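Local coordinates for protein DNA ligase (Alteromonas mediterranea, PDB 6GDR) that probably seals nicks in duplex DNA as a minimal ATP-dependent ligase, passing through enzyme-bound and DNA-bound adenylate intermediates, at residues Gly10-Lys15 and Asp205-Val210; Glu28-Glu33 and Val164-Leu169; Phe133-Ala138 and Leu146-Asn151. One frame throughout, in Å; residues are numbered along the deposited sequence.

Contact 1 (Gly10-Lys15 and Asp205-Val210). Unlike the reference sequence in segment 205-210: Ile208 (reference Leu). With AMP (adenosine monophosphate), chain G; nucleotides of chain A.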
loop_
_atom_site.group_PDB
_atom_site.type_symbol
_atom_site.label_atom_id
_atom_site.label_comp_id
_atom_site.label_asym_id
_atom_site.label_seq_id
_atom_site.Cartn_x
_atom_site.Cartn_y
_atom_site.Cartn_z
ATOM N N GLY D 10 0.547 4.792 18.253
ATOM C CA GLY D 10 0.745 3.929 17.111
ATOM C C GLY D 10 -0.100 4.324 15.915
ATOM O O GLY D 10 -1.111 5.017 16.026
ATOM N N LEU D 11 0.334 3.861 14.746
ATOM C CA LEU D 11 -0.374 4.143 13.508
ATOM C C LEU D 11 -1.607 3.258 13.380
ATOM O O LEU D 11 -1.623 2.105 13.819
ATOM C CB LEU D 11 0.539 3.922 12.301
ATOM C CG LEU D 11 1.760 4.833 12.166
ATOM C CD1 LEU D 11 2.571 4.441 10.941
ATOM C CD2 LEU D 11 1.351 6.296 12.086
ATOM N N GLN D 12 -2.650 3.815 12.772
ATOM C CA GLN D 12 -3.852 3.051 12.459
ATOM C C GLN D 12 -3.602 2.272 11.175
ATOM O O GLN D 12 -3.463 2.862 10.098
ATOM C CB GLN D 12 -5.057 3.976 12.316
ATOM C CG GLN D 12 -6.367 3.245 12.058
ATOM C CD GLN D 12 -7.555 4.181 11.980
ATOM O OE1 GLN D 12 -7.420 5.349 11.611
ATOM N NE2 GLN D 12 -8.731 3.675 12.334
ATOM N N LEU D 13 -3.535 0.951 11.285
ATOM C CA LEU D 13 -3.320 0.098 10.128
ATOM C C LEU D 13 -4.658 -0.310 9.519
ATOM O O LEU D 13 -5.714 -0.210 10.148
ATOM C CB LEU D 13 -2.509 -1.138 10.519
ATOM C CG LEU D 13 -1.206 -0.865 11.279
ATOM C CD1 LEU D 13 -0.442 -2.159 11.508
ATOM C CD2 LEU D 13 -0.333 0.150 10.552
ATOM N N ALA D 14 -4.598 -0.772 8.275
ATOM C CA ALA D 14 -5.789 -1.095 7.502
ATOM C C ALA D 14 -6.052 -2.595 7.546
ATOM O O ALA D 14 -5.134 -3.398 7.356
ATOM C CB ALA D 14 -5.637 -0.629 6.054
ATOM N N LYS D 15 -7.306 -2.962 7.796
ATOM C CA LYS D 15 -7.723 -4.358 7.802
ATOM C C LYS D 15 -8.162 -4.771 6.404
ATOM O O LYS D 15 -8.743 -3.974 5.661
ATOM C CB LYS D 15 -8.869 -4.575 8.794
ATOM C CG LYS D 15 -9.360 -6.024 8.905
ATOM C CD LYS D 15 -10.865 -6.104 9.123
ATOM C CE LYS D 15 -11.232 -5.968 10.589
ATOM N NZ LYS D 15 -11.063 -7.256 11.312
ATOM N N ASP D 205 -12.424 -2.403 11.752
ATOM C CA ASP D 205 -13.322 -2.092 10.647
ATOM C C ASP D 205 -13.418 -0.600 10.364
ATOM O O ASP D 205 -14.097 -0.217 9.406
ATOM C CB ASP D 205 -14.717 -2.653 10.931
ATOM C CG ASP D 205 -14.789 -4.157 10.754
ATOM O OD1 ASP D 205 -14.145 -4.679 9.820
ATOM O OD2 ASP D 205 -15.489 -4.817 11.550
ATOM N N LYS D 206 -12.763 0.247 11.160
ATOM C CA LYS D 206 -12.802 1.684 10.918
ATOM C C LYS D 206 -11.991 2.083 9.692
ATOM O O LYS D 206 -12.264 3.136 9.103
ATOM C CB LYS D 206 -12.286 2.436 12.146
ATOM C CG LYS D 206 -12.891 1.974 13.467
ATOM C CD LYS D 206 -12.365 2.787 14.642
ATOM C CE LYS D 206 -12.548 2.054 15.960
ATOM N NZ LYS D 206 -11.567 0.946 16.121
ATOM N N LEU D 207 -11.008 1.274 9.297
ATOM C CA LEU D 207 -10.155 1.573 8.150
ATOM C C LEU D 207 -9.862 0.262 7.433
ATOM O O LEU D 207 -9.048 -0.537 7.907
ATOM C CB LEU D 207 -8.861 2.260 8.585
ATOM C CG LEU D 207 -7.833 2.555 7.490
ATOM C CD1 LEU D 207 -8.416 3.473 6.426
ATOM C CD2 LEU D 207 -6.580 3.167 8.096
ATOM N N ILE D 208 -10.508 0.047 6.289
ATOM C CA ILE D 208 -10.463 -1.233 5.594
ATOM C C ILE D 208 -9.716 -1.072 4.277
ATOM O O ILE D 208 -9.710 -0.003 3.658
ATOM C CB ILE D 208 -11.885 -1.793 5.376
ATOM C CG1 ILE D 208 -12.480 -2.225 6.720
ATOM C CG2 ILE D 208 -11.880 -2.981 4.416
ATOM C CD1 ILE D 208 -13.966 -1.993 6.835
ATOM N N LYS D 209 -9.083 -2.164 3.854
ATOM C CA LYS D 209 -8.204 -2.201 2.695
ATOM C C LYS D 209 -8.778 -3.182 1.683
ATOM O O LYS D 209 -9.139 -4.307 2.042
ATOM C CB LYS D 209 -6.799 -2.618 3.135
ATOM C CG LYS D 209 -5.789 -2.900 2.041
ATOM C CD LYS D 209 -4.721 -3.863 2.552
ATOM C CE LYS D 209 -4.106 -3.411 3.884
ATOM N NZ LYS D 209 -3.162 -4.419 4.438
ATOM N N VAL D 210 -8.863 -2.757 0.424
ATOM C CA VAL D 210 -9.500 -3.544 -0.626
ATOM C C VAL D 210 -8.549 -3.628 -1.811
ATOM O O VAL D 210 -8.192 -2.599 -2.398
ATOM C CB VAL D 210 -10.848 -2.942 -1.057
ATOM C CG1 VAL D 210 -11.645 -3.961 -1.850
ATOM C CG2 VAL D 210 -11.639 -2.464 0.156
HETATM P P AMP G . -0.645 -1.725 3.260
HETATM O O1P AMP G . -0.596 -1.036 1.915
HETATM O O2P AMP G . -1.242 -3.110 3.348
HETATM O "O5'" AMP G . -1.441 -0.765 4.278
HETATM C "C5'" AMP G . -2.134 0.370 3.769
HETATM C "C4'" AMP G . -1.142 1.484 3.442
HETATM O "O4'" AMP G . -1.521 2.133 2.224
HETATM C "C3'" AMP G . -1.033 2.559 4.511
HETATM O "O3'" AMP G . 0.249 2.484 5.145
HETATM C "C2'" AMP G . -1.211 3.878 3.785
HETATM O "O2'" AMP G . -0.129 4.772 4.053
HETATM C "C1'" AMP G . -1.243 3.533 2.301
HETATM N N9 AMP G . -2.236 4.273 1.473
HETATM C C8 AMP G . -2.030 4.542 0.168
HETATM N N7 AMP G . -3.076 5.221 -0.363
HETATM C C5 AMP G . -3.979 5.398 0.614
HETATM C C6 AMP G . -5.309 6.038 0.721
HETATM N N6 AMP G . -5.874 6.626 -0.355
HETATM N N1 AMP G . -5.933 6.011 1.917
HETATM C C2 AMP G . -5.375 5.424 2.992
HETATM N N3 AMP G . -4.169 4.824 2.960
HETATM C C4 AMP G . -3.427 4.778 1.826
ATOM P P DG A 5 -10.639 -6.554 14.597
ATOM O OP1 DG A 5 -11.635 -5.461 14.662
ATOM O OP2 DG A 5 -10.196 -7.082 13.287
ATOM O "O5'" DG A 5 -9.335 -6.111 15.402
ATOM C "C5'" DG A 5 -9.395 -5.936 16.809
ATOM C "C4'" DG A 5 -8.069 -6.291 17.449
ATOM O "O4'" DG A 5 -7.881 -7.726 17.406
ATOM C "C3'" DG A 5 -6.846 -5.677 16.761
ATOM O "O3'" DG A 5 -6.148 -4.835 17.666
ATOM C "C2'" DG A 5 -6.010 -6.882 16.309
ATOM C "C1'" DG A 5 -6.519 -8.002 17.198
ATOM N N9 DG A 5 -6.395 -9.341 16.623
ATOM C C8 DG A 5 -6.752 -9.743 15.358
ATOM N N7 DG A 5 -6.535 -11.010 15.136
ATOM C C5 DG A 5 -6.004 -11.478 16.331
ATOM C C6 DG A 5 -5.574 -12.777 16.693
ATOM O O6 DG A 5 -5.574 -13.806 16.004
ATOM N N1 DG A 5 -5.101 -12.815 18.004
ATOM C C2 DG A 5 -5.053 -11.735 18.854
ATOM N N2 DG A 5 -4.568 -11.963 20.082
ATOM N N3 DG A 5 -5.455 -10.517 18.526
ATOM C C4 DG A 5 -5.915 -10.462 17.255
#

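Contact 2 (Glu28-Glu33 and Val164-Leu169). With AMP (adenosine monophosphate), chain G.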
loop_
_atom_site.group_PDB
_atom_site.type_symbol
_atom_site.label_atom_id
_atom_site.label_comp_id
_atom_site.label_asym_id
_atom_site.label_seq_id
_atom_site.Cartn_x
_atom_site.Cartn_y
_atom_site.Cartn_z
ATOM N N GLU D 28 -21.436 4.052 5.434
ATOM C CA GLU D 28 -20.848 4.700 6.599
ATOM C C GLU D 28 -19.360 4.990 6.428
ATOM O O GLU D 28 -18.708 5.403 7.393
ATOM C CB GLU D 28 -21.056 3.829 7.842
ATOM C CG GLU D 28 -22.490 3.369 8.052
ATOM C CD GLU D 28 -22.641 2.473 9.265
ATOM O OE1 GLU D 28 -21.680 2.375 10.057
ATOM O OE2 GLU D 28 -23.719 1.862 9.423
ATOM N N TYR D 29 -18.812 4.787 5.232
ATOM C CA TYR D 29 -17.385 4.930 4.988
ATOM C C TYR D 29 -17.125 5.971 3.910
ATOM O O TYR D 29 -17.896 6.113 2.956
ATOM C CB TYR D 29 -16.758 3.602 4.546
ATOM C CG TYR D 29 -16.759 2.522 5.599
ATOM C CD1 TYR D 29 -17.895 1.762 5.844
ATOM C CD2 TYR D 29 -15.616 2.249 6.338
ATOM C CE1 TYR D 29 -17.895 0.767 6.804
ATOM C CE2 TYR D 29 -15.607 1.259 7.297
ATOM C CZ TYR D 29 -16.748 0.518 7.527
ATOM O OH TYR D 29 -16.742 -0.470 8.484
ATOM N N TRP D 30 -16.022 6.698 4.072
ATOM C CA TRP D 30 -15.449 7.461 2.974
ATOM C C TRP D 30 -14.583 6.531 2.134
ATOM O O TRP D 30 -13.702 5.847 2.662
ATOM C CB TRP D 30 -14.609 8.629 3.490
ATOM C CG TRP D 30 -15.393 9.849 3.867
ATOM C CD1 TRP D 30 -15.437 10.447 5.092
ATOM C CD2 TRP D 30 -16.239 10.627 3.011
ATOM N NE1 TRP D 30 -16.260 11.545 5.054
ATOM C CE2 TRP D 30 -16.765 11.678 3.788
ATOM C CE3 TRP D 30 -16.605 10.535 1.664
ATOM C CZ2 TRP D 30 -17.637 12.630 3.263
ATOM C CZ3 TRP D 30 -17.471 11.481 1.145
ATOM C CH2 TRP D 30 -17.976 12.514 1.943
ATOM N N VAL D 31 -14.842 6.496 0.833
ATOM C CA VAL D 31 -14.093 5.650 -0.089
ATOM C C VAL D 31 -13.063 6.509 -0.806
ATOM O O VAL D 31 -13.318 7.678 -1.118
ATOM C CB VAL D 31 -15.025 4.953 -1.097
ATOM C CG1 VAL D 31 -14.255 3.910 -1.897
ATOM C CG2 VAL D 31 -16.207 4.315 -0.381
ATOM N N SER D 32 -11.895 5.928 -1.062
ATOM C CA SER D 32 -10.848 6.611 -1.807
ATOM C C SER D 32 -9.959 5.562 -2.454
ATOM O O SER D 32 -9.851 4.434 -1.967
ATOM C CB SER D 32 -10.019 7.531 -0.904
ATOM O OG SER D 32 -9.366 6.795 0.114
ATOM N N GLU D 33 -9.328 5.948 -3.558
ATOM C CA GLU D 33 -8.433 5.051 -4.274
ATOM C C GLU D 33 -7.120 4.919 -3.516
ATOM O O GLU D 33 -6.523 5.922 -3.112
ATOM C CB GLU D 33 -8.177 5.574 -5.687
ATOM C CG GLU D 33 -7.176 4.753 -6.490
ATOM C CD GLU D 33 -7.037 5.242 -7.920
ATOM O OE1 GLU D 33 -8.010 5.819 -8.451
ATOM O OE2 GLU D 33 -5.954 5.054 -8.512
ATOM N N VAL D 164 -6.198 13.423 -0.678
ATOM C CA VAL D 164 -6.800 12.318 -1.412
ATOM C C VAL D 164 -8.290 12.573 -1.574
ATOM O O VAL D 164 -8.982 12.951 -0.619
ATOM C CB VAL D 164 -6.530 10.991 -0.690
ATOM C CG1 VAL D 164 -7.289 9.854 -1.355
ATOM C CG2 VAL D 164 -5.034 10.693 -0.676
ATOM N N SER D 165 -8.790 12.366 -2.788
ATOM C CA SER D 165 -10.207 12.558 -3.058
ATOM C C SER D 165 -11.021 11.485 -2.347
ATOM O O SER D 165 -10.707 10.293 -2.430
ATOM C CB SER D 165 -10.473 12.515 -4.561
ATOM O OG SER D 165 -9.716 13.502 -5.239
ATOM N N GLN D 166 -12.069 11.911 -1.649
ATOM C CA GLN D 166 -12.951 11.014 -0.917
ATOM C C GLN D 166 -14.342 11.084 -1.527
ATOM O O GLN D 166 -14.900 12.175 -1.683
ATOM C CB GLN D 166 -13.003 11.386 0.568
ATOM C CG GLN D 166 -11.642 11.454 1.248
ATOM C CD GLN D 166 -11.093 10.088 1.608
ATOM O OE1 GLN D 166 -11.822 9.096 1.628
ATOM N NE2 GLN D 166 -9.799 10.032 1.899
ATOM N N PHE D 167 -14.892 9.924 -1.875
ATOM C CA PHE D 167 -16.227 9.819 -2.446
ATOM C C PHE D 167 -17.020 8.780 -1.660
ATOM O O PHE D 167 -16.531 8.196 -0.688
ATOM C CB PHE D 167 -16.163 9.461 -3.936
ATOM C CG PHE D 167 -15.359 8.228 -4.229
ATOM C CD1 PHE D 167 -15.967 6.986 -4.293
ATOM C CD2 PHE D 167 -13.993 8.312 -4.441
ATOM C CE1 PHE D 167 -15.227 5.851 -4.562
ATOM C CE2 PHE D 167 -13.250 7.181 -4.711
ATOM C CZ PHE D 167 -13.866 5.949 -4.771
ATOM N N THR D 168 -18.260 8.551 -2.088
ATOM C CA THR D 168 -19.181 7.658 -1.399
ATOM C C THR D 168 -19.684 6.583 -2.352
ATOM O O THR D 168 -19.940 6.851 -3.530
ATOM C CB THR D 168 -20.373 8.434 -0.822
ATOM O OG1 THR D 168 -19.899 9.473 0.044
ATOM C CG2 THR D 168 -21.292 7.510 -0.033
ATOM N N LEU D 169 -19.818 5.366 -1.832
ATOM C CA LEU D 169 -20.451 4.251 -2.520
ATOM C C LEU D 169 -21.593 3.724 -1.656
ATOM O O LEU D 169 -21.688 4.026 -0.463
ATOM C CB LEU D 169 -19.435 3.139 -2.822
ATOM C CG LEU D 169 -18.253 3.524 -3.717
ATOM C CD1 LEU D 169 -17.225 2.407 -3.745
ATOM C CD2 LEU D 169 -18.726 3.845 -5.126
HETATM P P AMP G . -0.645 -1.725 3.260
HETATM O O1P AMP G . -0.596 -1.036 1.915
HETATM O O2P AMP G . -1.242 -3.110 3.348
HETATM O "O5'" AMP G . -1.441 -0.765 4.278
HETATM C "C5'" AMP G . -2.134 0.370 3.769
HETATM C "C4'" AMP G . -1.142 1.484 3.442
HETATM O "O4'" AMP G . -1.521 2.133 2.224
HETATM C "C3'" AMP G . -1.033 2.559 4.511
HETATM O "O3'" AMP G . 0.249 2.484 5.145
HETATM C "C2'" AMP G . -1.211 3.878 3.785
HETATM O "O2'" AMP G . -0.129 4.772 4.053
HETATM C "C1'" AMP G . -1.243 3.533 2.301
HETATM N N9 AMP G . -2.236 4.273 1.473
HETATM C C8 AMP G . -2.030 4.542 0.168
HETATM N N7 AMP G . -3.076 5.221 -0.363
HETATM C C5 AMP G . -3.979 5.398 0.614
HETATM C C6 AMP G . -5.309 6.038 0.721
HETATM N N6 AMP G . -5.874 6.626 -0.355
HETATM N N1 AMP G . -5.933 6.011 1.917
HETATM C C2 AMP G . -5.375 5.424 2.992
HETATM N N3 AMP G . -4.169 4.824 2.960
HETATM C C4 AMP G . -3.427 4.778 1.826
HETATM O O HOH W 1 -19.425 5.053 1.176
HETATM O O HOH W 2 -11.048 6.471 2.173
#

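Contact 3 (Phe133-Ala138 and Leu146-Asn151). With AMP (adenosine monophosphate), chain G.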
loop_
_atom_site.group_PDB
_atom_site.type_symbol
_atom_site.label_atom_id
_atom_site.label_comp_id
_atom_site.label_asym_id
_atom_site.label_seq_id
_atom_site.Cartn_x
_atom_site.Cartn_y
_atom_site.Cartn_z
ATOM N N PHE D 133 -4.084 11.884 3.621
ATOM C CA PHE D 133 -5.296 11.097 3.803
ATOM C C PHE D 133 -5.805 11.039 5.236
ATOM O O PHE D 133 -6.902 10.512 5.451
ATOM C CB PHE D 133 -5.088 9.658 3.299
ATOM C CG PHE D 133 -3.872 8.979 3.863
ATOM C CD1 PHE D 133 -3.895 8.419 5.129
ATOM C CD2 PHE D 133 -2.709 8.882 3.117
ATOM C CE1 PHE D 133 -2.778 7.787 5.646
ATOM C CE2 PHE D 133 -1.590 8.251 3.627
ATOM C CZ PHE D 133 -1.625 7.703 4.893
ATOM N N ASP D 134 -5.065 11.551 6.217
ATOM C CA ASP D 134 -5.547 11.528 7.591
ATOM C C ASP D 134 -4.634 12.380 8.460
ATOM O O ASP D 134 -3.513 12.722 8.070
ATOM C CB ASP D 134 -5.615 10.097 8.139
ATOM C CG ASP D 134 -6.522 9.976 9.352
ATOM O OD1 ASP D 134 -7.106 10.998 9.766
ATOM O OD2 ASP D 134 -6.652 8.856 9.888
ATOM N N MET D 135 -5.138 12.719 9.646
ATOM C CA MET D 135 -4.369 13.404 10.674
ATOM C C MET D 135 -4.474 12.574 11.949
ATOM O O MET D 135 -5.582 12.146 12.314
ATOM C CB MET D 135 -4.890 14.826 10.919
ATOM C CG MET D 135 -4.849 15.724 9.693
ATOM S SD MET D 135 -5.550 17.363 9.987
ATOM C CE MET D 135 -4.382 18.037 11.167
ATOM N N PRO D 136 -3.360 12.319 12.659
ATOM C CA PRO D 136 -3.394 11.475 13.860
ATOM C C PRO D 136 -3.914 12.206 15.098
ATOM O O PRO D 136 -3.297 12.178 16.163
ATOM C CB PRO D 136 -1.931 11.053 14.016
ATOM C CG PRO D 136 -1.166 12.215 13.495
ATOM C CD PRO D 136 -1.999 12.815 12.384
ATOM N N VAL D 137 -5.065 12.856 14.956
ATOM C CA VAL D 137 -5.639 13.649 16.037
ATOM C C VAL D 137 -6.429 12.744 16.972
ATOM O O VAL D 137 -7.110 11.808 16.534
ATOM C CB VAL D 137 -6.519 14.773 15.463
ATOM C CG1 VAL D 137 -7.361 15.429 16.556
ATOM C CG2 VAL D 137 -5.649 15.812 14.769
ATOM N N ALA D 138 -6.347 13.029 18.269
ATOM C CA ALA D 138 -7.021 12.232 19.284
ATOM C C ALA D 138 -8.398 12.812 19.582
ATOM O O ALA D 138 -8.526 14.003 19.884
ATOM C CB ALA D 138 -6.187 12.177 20.565
ATOM N N LEU D 146 -10.984 15.048 7.875
ATOM C CA LEU D 146 -11.045 15.320 6.443
ATOM C C LEU D 146 -11.368 16.787 6.186
ATOM O O LEU D 146 -10.711 17.449 5.375
ATOM C CB LEU D 146 -12.087 14.417 5.781
ATOM C CG LEU D 146 -12.354 14.666 4.292
ATOM C CD1 LEU D 146 -11.111 14.386 3.462
ATOM C CD2 LEU D 146 -13.522 13.824 3.809
ATOM N N ASN D 147 -12.389 17.311 6.870
ATOM C CA ASN D 147 -12.734 18.719 6.716
ATOM C C ASN D 147 -11.541 19.611 7.027
ATOM O O ASN D 147 -11.285 20.590 6.316
ATOM C CB ASN D 147 -13.919 19.073 7.614
ATOM C CG ASN D 147 -15.190 18.346 7.216
ATOM O OD1 ASN D 147 -15.332 17.900 6.077
ATOM N ND2 ASN D 147 -16.124 18.227 8.153
ATOM N N MET D 148 -10.798 19.287 8.089
ATOM C CA MET D 148 -9.608 20.060 8.430
ATOM C C MET D 148 -8.568 19.981 7.320
ATOM O O MET D 148 -7.942 20.989 6.973
ATOM C CB MET D 148 -9.024 19.558 9.750
ATOM C CG MET D 148 -9.912 19.816 10.961
ATOM S SD MET D 148 -9.456 18.834 12.407
ATOM C CE MET D 148 -7.721 19.240 12.579
ATOM N N LEU D 149 -8.368 18.789 6.754
ATOM C CA LEU D 149 -7.412 18.633 5.661
ATOM C C LEU D 149 -7.753 19.566 4.507
ATOM O O LEU D 149 -6.885 20.277 3.989
ATOM C CB LEU D 149 -7.386 17.180 5.184
ATOM C CG LEU D 149 -6.717 16.146 6.091
ATOM C CD1 LEU D 149 -6.907 14.747 5.521
ATOM C CD2 LEU D 149 -5.235 16.448 6.269
ATOM N N ASN D 150 -9.022 19.578 4.093
ATOM C CA ASN D 150 -9.435 20.455 3.004
ATOM C C ASN D 150 -9.225 21.920 3.369
ATOM O O ASN D 150 -8.874 22.737 2.509
ATOM C CB ASN D 150 -10.898 20.191 2.651
ATOM C CG ASN D 150 -11.130 18.778 2.152
ATOM O OD1 ASN D 150 -10.248 18.172 1.543
ATOM N ND2 ASN D 150 -12.321 18.247 2.407
ATOM N N ASN D 151 -9.434 22.273 4.639
ATOM C CA ASN D 151 -9.179 23.642 5.076
ATOM C C ASN D 151 -7.701 23.987 4.958
ATOM O O ASN D 151 -7.344 25.096 4.541
ATOM C CB ASN D 151 -9.658 23.837 6.514
ATOM C CG ASN D 151 -11.169 23.907 6.624
ATOM O OD1 ASN D 151 -11.859 24.226 5.657
ATOM N ND2 ASN D 151 -11.689 23.614 7.810
HETATM P P AMP G . -0.645 -1.725 3.260
HETATM O O1P AMP G . -0.596 -1.036 1.915
HETATM O O2P AMP G . -1.242 -3.110 3.348
HETATM O "O5'" AMP G . -1.441 -0.765 4.278
HETATM C "C5'" AMP G . -2.134 0.370 3.769
HETATM C "C4'" AMP G . -1.142 1.484 3.442
HETATM O "O4'" AMP G . -1.521 2.133 2.224
HETATM C "C3'" AMP G . -1.033 2.559 4.511
HETATM O "O3'" AMP G . 0.249 2.484 5.145
HETATM C "C2'" AMP G . -1.211 3.878 3.785
HETATM O "O2'" AMP G . -0.129 4.772 4.053
HETATM C "C1'" AMP G . -1.243 3.533 2.301
HETATM N N9 AMP G . -2.236 4.273 1.473
HETATM C C8 AMP G . -2.030 4.542 0.168
HETATM N N7 AMP G . -3.076 5.221 -0.363
HETATM C C5 AMP G . -3.979 5.398 0.614
HETATM C C6 AMP G . -5.309 6.038 0.721
HETATM N N6 AMP G . -5.874 6.626 -0.355
HETATM N N1 AMP G . -5.933 6.011 1.917
HETATM C C2 AMP G . -5.375 5.424 2.992
HETATM N N3 AMP G . -4.169 4.824 2.960
HETATM C C4 AMP G . -3.427 4.778 1.826
#

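Contact 1 (Gly10-Lys15 and Asp205-Val210)
Lys15 lies against Ile208 as a parallel bridge, pairing strand 15-16 with strand 207-210 at the edge of the nucleotidyltransferase sheet. Its amide N donates to Leu207 O (3.0 Å), and its carbonyl O takes Lys209 N. The same two carbonyl oxygens also meet CA-H groups, of Ala14 and Ile208 respectively. Next to the bridge Leu207 CD2 rests on Gln12 CG at 4.0 Å, while Leu207 CG approaches Ala14 CB; Met191 of strand 189-194 touches both Leu207 and Ala14.

Lys209 can be followed outward from the sheet. Its CB sits 3.7 Å from Ala14 CB. CG leaves anti to the backbone N (chi1 172°), and CD comes within 3.6 Å of AMP O2P. The chain bends at chi3, bringing CE to 3.6 Å from Ala14 O, and NZ ends on AMP O2P in a 2.6 Å hydrogen bond. The Lys15 side chain passes Asp205, with Lys15 CE 3.3 Å from Asp205 OD1; the position of its NZ beside a DNA phosphate is doubtful. Segment 10-15 thus flanks the aliphatic stem of Lys209 through Ala14, while the polar tip is directed at the AMP phosphate by its hydrogen bond.

Contact 2 (Glu28-Glu33 and Val164-Leu169)
Val31 and Phe167 form a single antiparallel bridge, a hydrogen-bonded pair: Val31 N donates to Phe167 O and Phe167 N to Val31 O, both at 2.8 Å. Gln166 CA adds a CA-H contact to Val31 O.

Apolar contact flanks this bridge at the Val31 side chain. Phe167 CG stands between its backbone N and carbonyl carbon (chi1 54°), and the ring turns one face to Val31: Val31 CB lies 4.0 Å from the Phe167 ring centroid in a CH-pi contact, and Val31 CG1 touches Phe167 CE1 at 3.4 Å. Leu169 CD1 meets Val31 CG1 beside it, and toward the nucleotide Val164 CG1 packs on Ser32 CB at 3.6 Å. The loop 164-169, which leads from strand 161-163 to helix 172-184, is in this way pinned to strand 29-34, an outer strand of a sheet of the adenylation domain.

Among the polar contacts, the Trp30 ring presents its edge to Phe167 O, with Trp30 CE3 at 3.3 Å from that oxygen; Trp30 NE1 is hydrogen-bonded to Asp143. Two waters add polar links. One bridges Tyr29 O to Leu169 N; another joins Trp30 O, Ser32 OG and Gln166 OE1. Glu33 O approaches AMP N6 to 2.9 Å.

Contact 3 (Phe133-Ala138 and Leu146-Asn151)
Met135 and Leu149 carry this contact, which holds helix 142-154 against the end of strand 129-134 within a beta-alpha-beta unit that continues into strand 161-163. The tight part is apolar and buried. Leu149 CD2 touches Met135 CG at 3.5 Å and reaches its SD as well, the two side chains sliding past each other in opposite directions. The other branch, Leu149 CD1, presses on the backbone, 3.8 Å from Asp134 N and close to Phe133 C. Leu149 CG stands anti to its own carbonyl carbon (chi1 -73°), and the two methyls divide between strand backbone and methionine; Ile70 of strand 70-75 also packs on this leucine. No hydrogen bond crosses between the segments.

The looser side lies at Met148, which is partly exposed and was modelled in two conformers. In the conformer described here its side chain crosses that of Met135 at about a right angle, and the methyls Met148 CE and Met135 CE meet at 3.8 Å.

A classic beta bulge sets Phe133 and Asp134 together opposite Asp71, and their CB atoms start away from the helix. Asp134 OD1 accepts Met135 N from above the carboxylate plane and also holds Arg145 in a salt bridge. The Phe133 ring lies against the adenine, with AMP N3 over the centre of one face, 4.0 Å above its plane. An alanine in place of Phe133 would probably leave the adenine without this aromatic support and open a gap beside the ribose. At its far end the ring also meets the sugar, Phe133 CZ lying 3.4 Å from AMP O2'.

Overall arrangement
All three contacts border the AMP pocket of the adenylation domain, from different elements. Contacts 1 and 2 belong to the same four-stranded sheet, at its opposite outer strands, and are joined by Tyr29 OH, which probably bonds Asp205 O. Contact 3 belongs to the neighbouring five-stranded sheet and touches contact 2 where Leu146 packs on Gln166 and Trp30. It is buried and apolar across its interface; contacts 1 and 2 are partly buried and rest on backbone hydrogen bonds, with water added in contact 2. Their offerings to AMP differ too: a lysine NZ at the phosphate, polar atoms near the adenine amino group, and an aromatic face against the base.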